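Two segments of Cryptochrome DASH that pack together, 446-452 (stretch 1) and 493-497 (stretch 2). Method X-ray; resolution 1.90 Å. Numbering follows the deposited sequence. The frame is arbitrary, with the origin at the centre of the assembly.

Stretch 1 (446-452) RYFSIPK
Stretch 2 (493-497) PLKHG

Stretch 1 (446-452) of Cryptochrome DASH enters as an extended loop and ends in the first turn of a helix. R446 to S449 keep extended backbone angles (phi/psi -142/157, -105/129, -96/119 and -77/116), and I450, P451 and K452 then turn helical at -56/-45, -62/-46 and -66/-42, in a helix that continues later in the chain. Stretch 2 (493-497) has no regular helix or strand: P493 and L494 are extended (-78/159 and -82/138), K495 bends the chain at -59/-30, and H496 opens it again at -123/102. The two segments belong to one chain, and their nearest CA atoms are those of I450 and L494, 8.0 Å apart. At that spacing the backbones do not pair, and no hydrogen bond crosses between them; side chains fill the gap and bury 282 Å² in all, counting both sides.

S449 holds the N-cap position. With chi1 at 169° (t), its OG accepts a weak capping bond from K452 N at 3.5 Å, with an N-H...O angle of 168°; such a bond serves an amide that has no carbonyl partner in the first turn. The position of OG is less certain than the rest, because it lies too close to P451 in the model.

Y447 contributes the most area to the contact. Its CA-to-CB bond points toward stretch 2, and chi1 174° (t) with chi2 89° carries the ring out to K495 and H496. H496, itself directed toward stretch 1 with chi1 -65° (m) and chi2 -75°, sets its ring edge over one face of the tyrosine. The centroids are 4.5 Å apart, the planes meet at 76°, and H496 CD2 comes within 3.5 Å of Y447 CE1. In this edge-to-face arrangement the polarized C-H edge of the imidazole meets the electron-rich face of the phenol.

The closest approach of the K495 side chain to Y447 is CB to CE1, 4.0 Å; K495 CD is 4.2 Å from the same Y447 CE1. Although its CA-to-CB bond points toward stretch 1, the end of the chain leads away from stretch 1 (chi1 -171° t, chi2 -165° t, chi3 146°, chi4 132°). Y447 OH lies 3.8 Å from K495 N and 4.3 Å from L494 CB, packing contacts without a hydrogen bond; the hydroxyl is satisfied elsewhere in the structure.

L494 makes the apolar part of the interface. In the m,t rotamer (chi1 -70°, chi2 170°), it reaches the start of the helix with both methyls: CD2 lies 4.3 Å from I450 CG1, and CD1 lies 4.3 Å from P451 CD and also 4.3 Å from I450 CB. I450 (chi1 -86° m, chi2 54° p) is buried, while P451 presents a C-gamma endo ring; both point toward stretch 2. These are van der Waals contacts that shield hydrocarbon from solvent. R446, F448, K452 and P493 take no part in the contact.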

ATOM      1  N   ARG A 446      16.579  -8.005  15.630  1.00 48.70           N
ATOM      2  CA  ARG A 446      17.178  -9.291  15.322  1.00 47.53           C
ATOM      3  C   ARG A 446      17.995  -9.393  14.053  1.00 44.36           C
ATOM      4  O   ARG A 446      17.849  -8.600  13.124  1.00 42.11           O
ATOM      5  CB  ARG A 446      16.101 -10.375  15.313  1.00 50.55           C
ATOM      6  CG  ARG A 446      14.938 -10.080  14.413  1.00 56.42           C
ATOM      7  CD  ARG A 446      14.021 -11.284  14.340  1.00 62.64           C
ATOM      8  NE  ARG A 446      14.792 -12.495  14.071  1.00 66.42           N
ATOM      9  CZ  ARG A 446      14.265 -13.668  13.736  1.00 67.82           C
ATOM     10  NH1 ARG A 446      12.951 -13.801  13.620  1.00 68.34           N
ATOM     11  NH2 ARG A 446      15.058 -14.709  13.513  1.00 67.49           N
ATOM     12  N   TYR A 447      18.884 -10.377  14.046  1.00 42.08           N
ATOM     13  CA  TYR A 447      19.741 -10.634  12.905  1.00 39.10           C
ATOM     14  C   TYR A 447      19.205 -11.874  12.196  1.00 38.47           C
ATOM     15  O   TYR A 447      18.969 -12.905  12.832  1.00 39.10           O
ATOM     16  CB  TYR A 447      21.174 -10.900  13.364  1.00 39.42           C
ATOM     17  CG  TYR A 447      22.086 -11.311  12.234  1.00 38.15           C
ATOM     18  CD1 TYR A 447      22.783 -10.360  11.491  1.00 41.45           C
ATOM     19  CD2 TYR A 447      22.208 -12.653  11.865  1.00 41.51           C
ATOM     20  CE1 TYR A 447      23.577 -10.731  10.411  1.00 38.66           C
ATOM     21  CE2 TYR A 447      22.996 -13.035  10.786  1.00 39.41           C
ATOM     22  CZ  TYR A 447      23.678 -12.071  10.064  1.00 40.32           C
ATOM     23  OH  TYR A 447      24.470 -12.447   9.000  1.00 38.46           O
ATOM     24  N   PHE A 448      19.001 -11.777  10.889  1.00 34.24           N
ATOM     25  CA  PHE A 448      18.522 -12.922  10.130  1.00 35.65           C
ATOM     26  C   PHE A 448      19.706 -13.645   9.489  1.00 35.40           C
ATOM     27  O   PHE A 448      20.445 -13.069   8.688  1.00 35.77           O
ATOM     28  CB  PHE A 448      17.534 -12.486   9.048  1.00 34.06           C
ATOM     29  CG  PHE A 448      16.206 -12.034   9.586  1.00 34.70           C
ATOM     30  CD1 PHE A 448      16.102 -10.868  10.339  1.00 34.68           C
ATOM     31  CD2 PHE A 448      15.057 -12.777   9.347  1.00 34.61           C
ATOM     32  CE1 PHE A 448      14.869 -10.451  10.844  1.00 33.47           C
ATOM     33  CE2 PHE A 448      13.821 -12.367   9.849  1.00 34.42           C
ATOM     34  CZ  PHE A 448      13.729 -11.203  10.598  1.00 33.91           C
ATOM     35  N   SER A 449      19.890 -14.904   9.864  1.00 34.09           N
ATOM     36  CA  SER A 449      20.967 -15.718   9.318  1.00 33.50           C
ATOM     37  C   SER A 449      20.558 -16.168   7.925  1.00 31.04           C
ATOM     38  O   SER A 449      19.587 -16.902   7.771  1.00 32.38           O
ATOM     39  CB  SER A 449      21.197 -16.944  10.204  1.00 36.51           C
ATOM     40  OG  SER A 449      22.060 -17.871   9.567  1.00 41.11           O
ATOM     41  N   ILE A 450      21.292 -15.728   6.911  1.00 31.34           N
ATOM     42  CA  ILE A 450      20.967 -16.101   5.540  1.00 33.86           C
ATOM     43  C   ILE A 450      20.908 -17.611   5.334  1.00 32.88           C
ATOM     44  O   ILE A 450      19.976 -18.118   4.708  1.00 34.20           O
ATOM     45  CB  ILE A 450      21.962 -15.461   4.534  1.00 33.68           C
ATOM     46  CG1 ILE A 450      21.495 -14.048   4.173  1.00 38.09           C
ATOM     47  CG2 ILE A 450      22.051 -16.297   3.262  1.00 39.60           C
ATOM     48  CD1 ILE A 450      21.253 -13.140   5.361  1.00 35.12           C
ATOM     49  N   PRO A 451      21.892 -18.356   5.859  1.00 36.34           N
ATOM     50  CA  PRO A 451      21.857 -19.810   5.677  1.00 36.19           C
ATOM     51  C   PRO A 451      20.630 -20.455   6.308  1.00 35.68           C
ATOM     52  O   PRO A 451      19.981 -21.295   5.692  1.00 36.21           O
ATOM     53  CB  PRO A 451      23.158 -20.274   6.333  1.00 39.33           C
ATOM     54  CG  PRO A 451      23.367 -19.263   7.407  1.00 44.28           C
ATOM     55  CD  PRO A 451      23.042 -17.966   6.692  1.00 39.02           C
ATOM     56  N   LYS A 452      20.313 -20.067   7.539  1.00 35.71           N
ATOM     57  CA  LYS A 452      19.154 -20.633   8.221  1.00 36.03           C
ATOM     58  C   LYS A 452      17.857 -20.243   7.537  1.00 33.56           C
ATOM     59  O   LYS A 452      16.950 -21.059   7.395  1.00 34.22           O
ATOM     60  CB  LYS A 452      19.113 -20.185   9.683  1.00 39.61           C
ATOM     61  CG  LYS A 452      20.198 -20.801  10.542  1.00 47.22           C
ATOM     62  CD  LYS A 452      20.052 -20.384  11.993  1.00 53.25           C
ATOM     63  CE  LYS A 452      21.230 -20.883  12.818  1.00 56.33           C
ATOM     64  NZ  LYS A 452      21.247 -20.283  14.183  1.00 60.73           N
ATOM     65  N   PRO A 493      31.292 -10.574   3.501  1.00 37.88           N
ATOM     66  CA  PRO A 493      31.227 -11.831   4.242  1.00 38.85           C
ATOM     67  C   PRO A 493      29.946 -11.704   5.059  1.00 39.40           C
ATOM     68  O   PRO A 493      29.447 -10.593   5.250  1.00 40.42           O
ATOM     69  CB  PRO A 493      32.492 -11.774   5.107  1.00 38.93           C
ATOM     70  CG  PRO A 493      32.658 -10.283   5.340  1.00 38.93           C
ATOM     71  CD  PRO A 493      32.447  -9.771   3.942  1.00 38.16           C
ATOM     72  N   LEU A 494      29.380 -12.812   5.508  1.00 40.15           N
ATOM     73  CA  LEU A 494      28.178 -12.707   6.308  1.00 42.13           C
ATOM     74  C   LEU A 494      28.703 -12.392   7.698  1.00 44.81           C
ATOM     75  O   LEU A 494      29.720 -12.948   8.122  1.00 44.29           O
ATOM     76  CB  LEU A 494      27.398 -14.018   6.297  1.00 39.88           C
ATOM     77  CG  LEU A 494      26.748 -14.303   4.943  1.00 39.63           C
ATOM     78  CD1 LEU A 494      26.198 -15.719   4.944  1.00 40.78           C
ATOM     79  CD2 LEU A 494      25.648 -13.280   4.648  1.00 38.78           C
ATOM     80  N   LYS A 495      28.036 -11.467   8.373  1.00 46.29           N
ATOM     81  CA  LYS A 495      28.417 -11.060   9.705  1.00 51.25           C
ATOM     82  C   LYS A 495      28.411 -12.205  10.713  1.00 53.33           C
ATOM     83  O   LYS A 495      29.193 -12.173  11.651  1.00 52.38           O
ATOM     84  CB  LYS A 495      27.494  -9.947  10.167  1.00 54.21           C
ATOM     85  CG  LYS A 495      27.929  -9.298  11.443  1.00 60.10           C
ATOM     86  CD  LYS A 495      26.798  -8.495  12.014  1.00 64.79           C
ATOM     87  CE  LYS A 495      26.870  -8.551  13.515  1.00 66.02           C
ATOM     88  NZ  LYS A 495      26.732  -7.218  14.136  1.00 66.94           N
ATOM     89  N   HIS A 496      27.560 -13.216  10.559  1.00 56.72           N
ATOM     90  CA  HIS A 496      27.564 -14.325  11.524  1.00 61.15           C
ATOM     91  C   HIS A 496      27.784 -15.775  11.060  1.00 62.59           C
ATOM     92  O   HIS A 496      26.835 -16.451  10.581  1.00 65.23           O
ATOM     93  CB  HIS A 496      26.303 -14.207  12.354  1.00 62.79           C
ATOM     94  CG  HIS A 496      26.279 -12.965  13.202  1.00 67.96           C
ATOM     95  ND1 HIS A 496      27.034 -12.850  14.350  1.00 70.67           N
ATOM     96  CD2 HIS A 496      25.641 -11.775  13.060  1.00 71.39           C
ATOM     97  CE1 HIS A 496      26.852 -11.658  14.891  1.00 73.71           C
ATOM     98  NE2 HIS A 496      26.007 -10.986  14.129  1.00 74.18           N
ATOM     99  N   GLY A 497      29.045 -16.206  11.297  1.00 62.93           N
ATOM    100  CA  GLY A 497      29.620 -17.524  10.955  1.00 62.76           C
ATOM    101  C   GLY A 497      28.827 -18.713  10.439  1.00 64.07           C
ATOM    102  O   GLY A 497      27.912 -18.685   9.578  1.00 68.71           O
TER